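Local coordinates for glutamyl-tRNA synthetase (Methanothermobacter thermautotrophicus, PDB 3AII), which is a non-discriminating glutamyl-tRNA synthetase that probably activates glutamate with ATP and then transfers it to the acceptor end of tRNA, at residues V237-I248 with E301-H309; H283-R292 with W312-Y320. All blocks are in the same frame, centred on the assembly; numbering follows the deposited sequence. Where two conformers were deposited one is given.

In the fold
Both contacts lie in the class I catalytic domain, their centres about 17 Å apart. Helix 299-310 is one side of contact 1, packed against the loop between strands 234-237 and 252-256; in contact 2 it only connects the two parallel strands, a beta-alpha-beta crossover. Y307 joins them: its phenol packs on P314 and P315, and its backbone O probably accepts a hydrogen bond from W312 N. Neither contact is wholly buried. Contact 1 lies farther from the chain's centre and depends on side chains, with one direct hydrogen bond across it. Contact 2 has a ladder of backbone bonds between a buried strand, 289-291, and a partly exposed one, 316-318, with aromatic and charged side chains at its ends.

Contact 1. Residues V237-I248 with E301-H309; sequences VKTDLNHPNPAI and EKQEYLYRH
T239 sits squarely on the ring of Y305, its CB 3.5 Å from the ring centroid and 5° off the normal, a CH-pi contact over the face. CG2 of T239 leans toward the root of the ring, 3.4 Å from Y305 CG. I248 comes in obliquely, CG2 to CE1 of Y305 at 3.7 Å, while the phenol OH abuts CD2 of H243 at 3.3 Å, in the imidazole plane. Farther along the helix, H309 NE2 donates to K238 O at 2.6 Å, the acceptor almost exactly in the ring plane. CD1 of I248 rests on E301 CB (3.5 Å), and K302 runs its extended chain past CG1 of I248. V237 CG2 meets L306 CD2 at the strand end of the loop. With Y305 cut back to alanine, T239 and I248 would probably lose the ring they pack on and a gap open between loop and helix.

Second-shell bonds fix these groups. With chi1 of 65°, T239 turns OG1 off the ring to donate to I248 O (2.8 Å); OG1 also bonds D250 N. The imidazole of H243 is held by N245 N, which donates to ND1 in its plane at 2.9 Å.

The loop leaves strand 234-237 and returns into strand 252-256. Helix 299-310 lies against it, with L182 of helix 172-184 touching L306 and H309, and N275 of helix 274-284 touching K302.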
loop_
_atom_site.group_PDB
_atom_site.type_symbol
_atom_site.label_atom_id
_atom_site.label_comp_id
_atom_site.label_asym_id
_atom_site.label_seq_id
_atom_site.Cartn_x
_atom_site.Cartn_y
_atom_site.Cartn_z
ATOM N N VAL A 237 30.849 2.796 14.500
ATOM C CA VAL A 237 31.695 2.926 13.326
ATOM C C VAL A 237 32.529 4.187 13.508
ATOM O O VAL A 237 31.996 5.226 13.873
ATOM C CB VAL A 237 30.842 3.060 12.070
ATOM C CG1 VAL A 237 31.721 3.250 10.838
ATOM C CG2 VAL A 237 29.942 1.827 11.913
ATOM N N LYS A 238 33.830 4.112 13.255
ATOM C CA LYS A 238 34.641 5.318 13.354
ATOM C C LYS A 238 34.378 6.181 12.132
ATOM O O LYS A 238 34.611 5.749 11.007
ATOM C CB LYS A 238 36.131 4.968 13.456
ATOM C CG LYS A 238 36.501 4.201 14.722
ATOM C CD LYS A 238 38.012 3.979 14.849
ATOM C CE LYS A 238 38.321 3.160 16.096
ATOM N NZ LYS A 238 39.795 3.006 16.379
ATOM N N THR A 239 33.867 7.391 12.348
ATOM C CA THR A 239 33.672 8.328 11.251
ATOM C C THR A 239 34.505 9.577 11.507
ATOM O O THR A 239 35.722 9.495 11.570
ATOM C CB THR A 239 32.191 8.660 11.027
ATOM O OG1 THR A 239 31.666 9.355 12.165
ATOM C CG2 THR A 239 31.404 7.362 10.821
ATOM N N ASP A 240 33.845 10.718 11.648
ATOM C CA ASP A 240 34.516 11.983 11.922
ATOM C C ASP A 240 33.841 12.588 13.138
ATOM O O ASP A 240 32.663 12.925 13.082
ATOM C CB ASP A 240 34.374 12.914 10.715
ATOM C CG ASP A 240 34.750 14.356 11.029
ATOM O OD1 ASP A 240 35.381 14.605 12.075
ATOM O OD2 ASP A 240 34.412 15.247 10.219
ATOM N N LEU A 241 34.572 12.709 14.244
ATOM C CA LEU A 241 33.972 13.252 15.461
ATOM C C LEU A 241 33.659 14.741 15.326
ATOM O O LEU A 241 32.955 15.312 16.156
ATOM C CB LEU A 241 34.848 13.004 16.687
ATOM C CG LEU A 241 34.929 11.576 17.224
ATOM C CD1 LEU A 241 35.767 11.549 18.486
ATOM C CD2 LEU A 241 33.544 11.009 17.490
ATOM N N ASN A 242 34.178 15.364 14.276
ATOM C CA ASN A 242 33.893 16.770 14.029
ATOM C C ASN A 242 32.940 17.001 12.863
ATOM O O ASN A 242 32.865 18.106 12.326
ATOM C CB ASN A 242 35.192 17.547 13.818
ATOM C CG ASN A 242 35.982 17.688 15.094
ATOM O OD1 ASN A 242 36.998 17.023 15.290
ATOM N ND2 ASN A 242 35.505 18.544 15.985
ATOM N N HIS A 243 32.211 15.960 12.476
ATOM C CA HIS A 243 31.278 16.063 11.363
ATOM C C HIS A 243 30.226 17.137 11.633
ATOM O O HIS A 243 29.665 17.201 12.727
ATOM C CB HIS A 243 30.584 14.722 11.106
ATOM C CG HIS A 243 30.008 14.596 9.731
ATOM N ND1 HIS A 243 28.888 15.293 9.327
ATOM C CD2 HIS A 243 30.396 13.855 8.665
ATOM C CE1 HIS A 243 28.615 14.989 8.069
ATOM N NE2 HIS A 243 29.515 14.119 7.645
ATOM N N PRO A 244 29.950 17.979 10.626
ATOM C CA PRO A 244 28.908 19.006 10.713
ATOM C C PRO A 244 27.575 18.445 11.212
ATOM O O PRO A 244 26.845 19.134 11.924
ATOM C CB PRO A 244 28.772 19.483 9.265
ATOM C CG PRO A 244 30.116 19.262 8.675
ATOM C CD PRO A 244 30.670 18.027 9.339
ATOM N N ASN A 245 27.260 17.209 10.839
ATOM C CA ASN A 245 26.041 16.551 11.303
ATOM C C ASN A 245 26.327 15.582 12.452
ATOM O O ASN A 245 26.876 14.499 12.242
ATOM C CB ASN A 245 25.359 15.825 10.140
ATOM C CG ASN A 245 24.044 15.168 10.540
ATOM O OD1 ASN A 245 23.671 15.152 11.711
ATOM N ND2 ASN A 245 23.345 14.610 9.560
ATOM N N PRO A 246 25.938 15.961 13.674
ATOM C CA PRO A 246 26.268 15.206 14.889
ATOM C C PRO A 246 25.818 13.744 14.834
ATOM O O PRO A 246 26.450 12.890 15.460
ATOM C CB PRO A 246 25.499 15.952 15.986
ATOM C CG PRO A 246 24.403 16.681 15.262
ATOM C CD PRO A 246 25.005 17.069 13.946
ATOM N N ALA A 247 24.744 13.466 14.101
ATOM C CA ALA A 247 24.202 12.111 14.018
ATOM C C ALA A 247 25.145 11.162 13.285
ATOM O O ALA A 247 25.125 9.953 13.512
ATOM C CB ALA A 247 22.846 12.121 13.346
ATOM N N ILE A 248 25.966 11.715 12.400
ATOM C CA ILE A 248 26.889 10.900 11.616
ATOM C C ILE A 248 28.159 10.562 12.411
ATOM O O ILE A 248 28.925 9.658 12.045
ATOM C CB ILE A 248 27.211 11.598 10.275
ATOM C CG1 ILE A 248 25.919 11.786 9.471
ATOM C CG2 ILE A 248 28.231 10.800 9.477
ATOM C CD1 ILE A 248 26.119 12.526 8.175
ATOM N N GLU A 301 25.370 9.106 3.792
ATOM C CA GLU A 301 26.575 9.655 4.397
ATOM C C GLU A 301 27.145 8.730 5.477
ATOM O O GLU A 301 28.353 8.581 5.602
ATOM C CB GLU A 301 26.287 11.031 5.003
ATOM C CG GLU A 301 26.054 12.135 3.995
ATOM C CD GLU A 301 25.705 13.451 4.665
ATOM O OE1 GLU A 301 26.627 14.130 5.167
ATOM O OE2 GLU A 301 24.505 13.804 4.695
ATOM N N LYS A 302 26.267 8.119 6.265
ATOM C CA LYS A 302 26.719 7.202 7.310
ATOM C C LYS A 302 27.355 5.951 6.709
ATOM O O LYS A 302 28.433 5.523 7.121
ATOM C CB LYS A 302 25.548 6.818 8.218
ATOM C CG LYS A 302 24.972 7.990 8.998
ATOM C CD LYS A 302 23.749 7.559 9.794
ATOM C CE LYS A 302 23.243 8.687 10.676
ATOM N NZ LYS A 302 21.969 8.316 11.358
ATOM N N GLN A 303 26.671 5.359 5.732
ATOM C CA GLN A 303 27.158 4.128 5.119
ATOM C C GLN A 303 28.469 4.305 4.364
ATOM O O GLN A 303 29.307 3.401 4.327
ATOM C CB GLN A 303 26.091 3.566 4.184
ATOM C CG GLN A 303 24.789 3.240 4.899
ATOM C CD GLN A 303 23.718 2.733 3.953
ATOM O OE1 GLN A 303 22.528 2.793 4.260
ATOM N NE2 GLN A 303 24.138 2.237 2.796
ATOM N N GLU A 304 28.651 5.472 3.758
ATOM C CA GLU A 304 29.887 5.751 3.032
ATOM C C GLU A 304 31.149 5.432 3.854
ATOM O O GLU A 304 32.132 4.926 3.318
ATOM C CB GLU A 304 29.890 7.197 2.525
ATOM C CG GLU A 304 28.949 7.422 1.349
ATOM C CD GLU A 304 28.824 8.882 0.948
ATOM O OE1 GLU A 304 29.391 9.757 1.642
ATOM O OE2 GLU A 304 28.150 9.153 -0.068
ATOM N N TYR A 305 31.103 5.677 5.163
ATOM C CA TYR A 305 32.241 5.379 6.039
ATOM C C TYR A 305 32.545 3.893 6.137
ATOM O O TYR A 305 33.697 3.486 6.240
ATOM C CB TYR A 305 32.012 5.946 7.442
ATOM C CG TYR A 305 32.133 7.447 7.497
ATOM C CD1 TYR A 305 31.007 8.258 7.405
ATOM C CD2 TYR A 305 33.371 8.054 7.638
ATOM C CE1 TYR A 305 31.116 9.631 7.443
ATOM C CE2 TYR A 305 33.484 9.426 7.679
ATOM C CZ TYR A 305 32.361 10.207 7.580
ATOM O OH TYR A 305 32.478 11.573 7.621
ATOM N N LEU A 306 31.489 3.087 6.111
ATOM C CA LEU A 306 31.633 1.638 6.155
ATOM C C LEU A 306 32.309 1.129 4.903
ATOM O O LEU A 306 33.263 0.353 4.975
ATOM C CB LEU A 306 30.265 0.969 6.259
ATOM C CG LEU A 306 29.563 0.981 7.605
ATOM C CD1 LEU A 306 28.194 0.346 7.437
ATOM C CD2 LEU A 306 30.379 0.223 8.629
ATOM N N TYR A 307 31.805 1.570 3.748
ATOM C CA TYR A 307 32.370 1.180 2.459
ATOM C C TYR A 307 33.840 1.585 2.430
ATOM O O TYR A 307 34.702 0.809 2.056
ATOM C CB TYR A 307 31.628 1.852 1.301
ATOM C CG TYR A 307 30.272 1.257 0.962
ATOM C CD1 TYR A 307 30.175 0.131 0.151
ATOM C CD2 TYR A 307 29.105 1.830 1.446
ATOM C CE1 TYR A 307 28.935 -0.408 -0.181
ATOM C CE2 TYR A 307 27.844 1.288 1.126
ATOM C CZ TYR A 307 27.783 0.170 0.316
ATOM O OH TYR A 307 26.559 -0.366 -0.014
ATOM N N ARG A 308 34.102 2.814 2.851
ATOM C CA ARG A 308 35.463 3.338 2.963
ATOM C C ARG A 308 36.383 2.423 3.765
ATOM O O ARG A 308 37.453 1.987 3.294
ATOM C CB ARG A 308 35.426 4.704 3.651
ATOM C CG ARG A 308 35.060 5.870 2.764
ATOM C CD ARG A 308 35.273 7.166 3.528
ATOM N NE ARG A 308 36.432 7.078 4.415
ATOM C CZ ARG A 308 36.821 8.052 5.229
ATOM N NH1 ARG A 308 37.883 7.890 6.006
ATOM N NH2 ARG A 308 36.149 9.192 5.260
ATOM N N HIS A 309 35.977 2.142 4.998
ATOM C CA HIS A 309 36.788 1.356 5.911
ATOM C C HIS A 309 37.034 -0.057 5.432
ATOM O O HIS A 309 38.098 -0.613 5.680
ATOM C CB HIS A 309 36.152 1.309 7.302
ATOM C CG HIS A 309 36.315 2.571 8.081
ATOM N ND1 HIS A 309 37.515 3.249 8.149
ATOM C CD2 HIS A 309 35.445 3.265 8.851
ATOM C CE1 HIS A 309 37.372 4.314 8.917
ATOM N NE2 HIS A 309 36.128 4.344 9.359
HETATM O O HOH W 1 23.273 8.240 14.475
#

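Contact 2. Residues H283-R292 with W312-Y320; sequences HLLGVTHVLR and WEPPEFIHY
H283, near the end of helix 274-284, lays its imidazole flat over W312: its centroid is 3.4 Å from that of the indole five-membered ring, with the planes 8° apart. Having CG opposite the backbone N (chi1 171°) carries the ring out over the indole. A water in the imidazole plane links H283 ND1 to E313 O.

The helix closes in a Schellman motif at G286, and the chain then straightens into strand 289-291. T288 O accepts from E316 N, with P315 CB packed against the same oxygen at 3.4 Å. H289 lies alongside E316, CD2 to CB at 3.5 Å; its ring is held by T288 OG1 on ND1 and A91 O on NE2. V290 bonds to the neighbouring strand through both its backbone groups: N donates to E316 O and O accepts from I318 N, each bond 2.8 Å long. Its CG2 meets P315 CG at 3.6 Å, and its CB and CG1 pack beside CD1 of F317. L291 sends CD1 between I318 CG2 and the edge of Y320, 3.6 Å from CD1 of that ring. R292 N gives only a weak bond to I318 O, and R292 O takes Y320 N at 3.2 Å, while the Y320 ring covers its carbonyl group. The guanidinium turns back to put a face to the edge of the H319 ring, the planes 76° apart; this close approach is not a hydrogen bond.

Backbone bonds fix the parallel register in this class I catalytic fold; apolar side chains cover both faces, L291 one, V290 and F317 the other. Polar and aromatic contacts lie at the ends, the H283-W312 stack fastening helix 274-284 to the second strand's approach.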
loop_
_atom_site.group_PDB
_atom_site.type_symbol
_atom_site.label_atom_id
_atom_site.label_comp_id
_atom_site.label_asym_id
_atom_site.label_seq_id
_atom_site.Cartn_x
_atom_site.Cartn_y
_atom_site.Cartn_z
ATOM N N HIS A 283 26.573 -4.517 -0.553
ATOM C CA HIS A 283 27.856 -4.883 -1.143
ATOM C C HIS A 283 27.906 -6.353 -1.488
ATOM O O HIS A 283 28.270 -6.723 -2.600
ATOM C CB HIS A 283 29.027 -4.567 -0.215
ATOM C CG HIS A 283 30.327 -5.118 -0.705
ATOM N ND1 HIS A 283 31.031 -4.547 -1.743
ATOM C CD2 HIS A 283 31.034 -6.209 -0.325
ATOM C CE1 HIS A 283 32.124 -5.256 -1.974
ATOM N NE2 HIS A 283 32.155 -6.262 -1.118
ATOM N N LEU A 284 27.546 -7.209 -0.537
ATOM C CA LEU A 284 27.730 -8.644 -0.769
ATOM C C LEU A 284 26.799 -9.203 -1.834
ATOM O O LEU A 284 27.163 -10.168 -2.528
ATOM C CB LEU A 284 27.601 -9.456 0.527
ATOM C CG LEU A 284 28.686 -9.227 1.579
ATOM C CD1 LEU A 284 28.298 -9.949 2.879
ATOM C CD2 LEU A 284 30.043 -9.705 1.072
ATOM N N LEU A 285 25.617 -8.609 -1.968
ATOM C CA LEU A 285 24.639 -9.069 -2.951
ATOM C C LEU A 285 24.880 -8.435 -4.303
ATOM O O LEU A 285 24.174 -8.741 -5.257
ATOM C CB LEU A 285 23.218 -8.745 -2.484
ATOM C CG LEU A 285 22.867 -9.477 -1.187
ATOM C CD1 LEU A 285 21.542 -8.959 -0.641
ATOM C CD2 LEU A 285 22.801 -10.980 -1.420
ATOM N N GLY A 286 25.861 -7.542 -4.375
ATOM C CA GLY A 286 26.178 -6.869 -5.632
ATOM C C GLY A 286 25.224 -5.785 -6.123
ATOM O O GLY A 286 25.156 -5.525 -7.329
ATOM N N VAL A 287 24.485 -5.142 -5.220
ATOM C CA VAL A 287 23.595 -4.044 -5.612
ATOM C C VAL A 287 24.409 -2.902 -6.229
ATOM O O VAL A 287 25.439 -2.489 -5.670
ATOM C CB VAL A 287 22.821 -3.520 -4.401
ATOM C CG1 VAL A 287 22.090 -2.229 -4.737
ATOM C CG2 VAL A 287 21.849 -4.609 -3.933
ATOM N N THR A 288 23.971 -2.414 -7.389
ATOM C CA THR A 288 24.721 -1.380 -8.117
ATOM C C THR A 288 24.092 -0.004 -7.986
ATOM O O THR A 288 24.782 1.015 -8.066
ATOM C CB THR A 288 24.818 -1.717 -9.616
ATOM O OG1 THR A 288 23.494 -1.799 -10.178
ATOM C CG2 THR A 288 25.541 -3.039 -9.816
ATOM N N HIS A 289 22.778 0.023 -7.781
ATOM C CA HIS A 289 22.018 1.260 -7.701
ATOM C C HIS A 289 21.016 1.136 -6.586
ATOM O O HIS A 289 20.207 0.198 -6.557
ATOM C CB HIS A 289 21.303 1.533 -9.018
ATOM C CG HIS A 289 22.231 1.794 -10.162
ATOM N ND1 HIS A 289 22.859 0.783 -10.855
ATOM C CD2 HIS A 289 22.644 2.952 -10.730
ATOM C CE1 HIS A 289 23.625 1.307 -11.795
ATOM N NE2 HIS A 289 23.505 2.623 -11.747
ATOM N N VAL A 290 21.090 2.076 -5.655
ATOM C CA VAL A 290 20.174 2.138 -4.536
ATOM C C VAL A 290 19.140 3.235 -4.773
ATOM O O VAL A 290 19.474 4.418 -4.824
ATOM C CB VAL A 290 20.934 2.405 -3.225
ATOM C CG1 VAL A 290 19.954 2.722 -2.099
ATOM C CG2 VAL A 290 21.839 1.218 -2.880
ATOM N N LEU A 291 17.880 2.826 -4.918
ATOM C CA LEU A 291 16.803 3.735 -5.273
ATOM C C LEU A 291 15.725 3.667 -4.207
ATOM O O LEU A 291 15.047 2.648 -4.073
ATOM C CB LEU A 291 16.217 3.328 -6.625
ATOM C CG LEU A 291 15.054 4.133 -7.192
ATOM C CD1 LEU A 291 15.452 5.593 -7.314
ATOM C CD2 LEU A 291 14.642 3.562 -8.541
ATOM N N ARG A 292 15.572 4.742 -3.439
ATOM C CA ARG A 292 14.523 4.803 -2.422
ATOM C C ARG A 292 14.005 6.229 -2.218
ATOM O O ARG A 292 14.609 7.191 -2.695
ATOM C CB ARG A 292 15.037 4.240 -1.094
ATOM C CG ARG A 292 16.109 5.107 -0.446
ATOM C CD ARG A 292 16.825 4.376 0.675
ATOM N NE ARG A 292 18.255 4.680 0.704
ATOM C CZ ARG A 292 18.810 5.640 1.441
ATOM N NH1 ARG A 292 18.055 6.405 2.220
ATOM N NH2 ARG A 292 20.122 5.836 1.398
ATOM N N TRP A 312 35.508 -0.907 -0.023
ATOM C CA TRP A 312 34.461 -1.256 -0.978
ATOM C C TRP A 312 33.986 -0.028 -1.737
ATOM O O TRP A 312 33.869 1.061 -1.173
ATOM C CB TRP A 312 33.253 -1.824 -0.237
ATOM C CG TRP A 312 33.461 -3.133 0.470
ATOM C CD1 TRP A 312 34.498 -4.017 0.325
ATOM C CD2 TRP A 312 32.566 -3.718 1.415
ATOM N NE1 TRP A 312 34.296 -5.114 1.134
ATOM C CE2 TRP A 312 33.120 -4.949 1.816
ATOM C CE3 TRP A 312 31.341 -3.318 1.957
ATOM C CZ2 TRP A 312 32.491 -5.781 2.735
ATOM C CZ3 TRP A 312 30.725 -4.137 2.875
ATOM C CH2 TRP A 312 31.303 -5.357 3.256
ATOM N N GLU A 313 33.683 -0.202 -3.015
ATOM C CA GLU A 313 33.083 0.881 -3.780
ATOM C C GLU A 313 31.580 0.890 -3.551
ATOM O O GLU A 313 30.915 -0.127 -3.747
ATOM C CB GLU A 313 33.380 0.711 -5.266
ATOM C CG GLU A 313 32.885 1.856 -6.127
ATOM C CD GLU A 313 33.283 1.699 -7.577
ATOM O OE1 GLU A 313 33.829 0.630 -7.928
ATOM O OE2 GLU A 313 33.052 2.641 -8.364
ATOM N N PRO A 314 31.033 2.045 -3.158
ATOM C CA PRO A 314 29.600 2.128 -2.872
ATOM C C PRO A 314 28.782 2.052 -4.154
ATOM O O PRO A 314 29.288 2.348 -5.238
ATOM C CB PRO A 314 29.434 3.511 -2.230
ATOM C CG PRO A 314 30.800 4.162 -2.264
ATOM C CD PRO A 314 31.677 3.368 -3.167
ATOM N N PRO A 315 27.511 1.660 -4.035
ATOM C CA PRO A 315 26.609 1.707 -5.195
ATOM C C PRO A 315 26.219 3.144 -5.532
ATOM O O PRO A 315 26.385 4.042 -4.705
ATOM C CB PRO A 315 25.382 0.936 -4.702
ATOM C CG PRO A 315 25.387 1.136 -3.213
ATOM C CD PRO A 315 26.831 1.215 -2.803
ATOM N N GLU A 316 25.707 3.372 -6.738
ATOM C CA GLU A 316 25.089 4.656 -7.027
ATOM C C GLU A 316 23.911 4.852 -6.080
ATOM O O GLU A 316 23.178 3.906 -5.789
ATOM C CB GLU A 316 24.628 4.731 -8.486
ATOM C CG GLU A 316 25.772 4.642 -9.485
ATOM C CD GLU A 316 26.683 5.859 -9.445
ATOM O OE1 GLU A 316 26.192 6.964 -9.123
ATOM O OE2 GLU A 316 27.886 5.711 -9.744
ATOM N N PHE A 317 23.749 6.072 -5.576
ATOM C CA PHE A 317 22.640 6.395 -4.681
ATOM C C PHE A 317 21.690 7.369 -5.358
ATOM O O PHE A 317 22.096 8.449 -5.781
ATOM C CB PHE A 317 23.148 6.998 -3.367
ATOM C CG PHE A 317 23.723 5.989 -2.408
ATOM C CD1 PHE A 317 22.897 5.285 -1.542
ATOM C CD2 PHE A 317 25.093 5.757 -2.360
ATOM C CE1 PHE A 317 23.426 4.359 -0.655
ATOM C CE2 PHE A 317 25.626 4.840 -1.475
ATOM C CZ PHE A 317 24.793 4.138 -0.619
ATOM N N ILE A 318 20.423 6.981 -5.458
ATOM C CA ILE A 318 19.415 7.814 -6.102
ATOM C C ILE A 318 18.220 7.994 -5.175
ATOM O O ILE A 318 17.510 7.037 -4.868
ATOM C CB ILE A 318 18.971 7.207 -7.438
ATOM C CG1 ILE A 318 20.190 7.016 -8.344
ATOM C CG2 ILE A 318 17.929 8.095 -8.108
ATOM C CD1 ILE A 318 19.969 6.064 -9.484
ATOM N N HIS A 319 18.017 9.225 -4.718
ATOM C CA HIS A 319 16.979 9.524 -3.739
ATOM C C HIS A 319 15.886 10.375 -4.376
ATOM O O HIS A 319 16.173 11.367 -5.047
ATOM C CB HIS A 319 17.575 10.269 -2.543
ATOM C CG HIS A 319 18.346 9.396 -1.604
ATOM N ND1 HIS A 319 19.500 8.737 -1.972
ATOM C CD2 HIS A 319 18.139 9.087 -0.300
ATOM C CE1 HIS A 319 19.964 8.051 -0.942
ATOM N NE2 HIS A 319 19.156 8.249 0.086
ATOM N N TYR A 320 14.635 9.984 -4.170
ATOM C CA TYR A 320 13.523 10.737 -4.740
ATOM C C TYR A 320 12.619 11.325 -3.662
ATOM O O TYR A 320 12.613 10.869 -2.515
ATOM C CB TYR A 320 12.724 9.873 -5.719
ATOM C CG TYR A 320 12.237 8.561 -5.150
ATOM C CD1 TYR A 320 12.844 7.360 -5.508
ATOM C CD2 TYR A 320 11.171 8.516 -4.262
ATOM C CE1 TYR A 320 12.394 6.153 -5.000
ATOM C CE2 TYR A 320 10.719 7.315 -3.742
ATOM C CZ TYR A 320 11.336 6.138 -4.117
ATOM O OH TYR A 320 10.890 4.944 -3.607
HETATM O O HOH W 2 29.486 -2.131 -2.964
#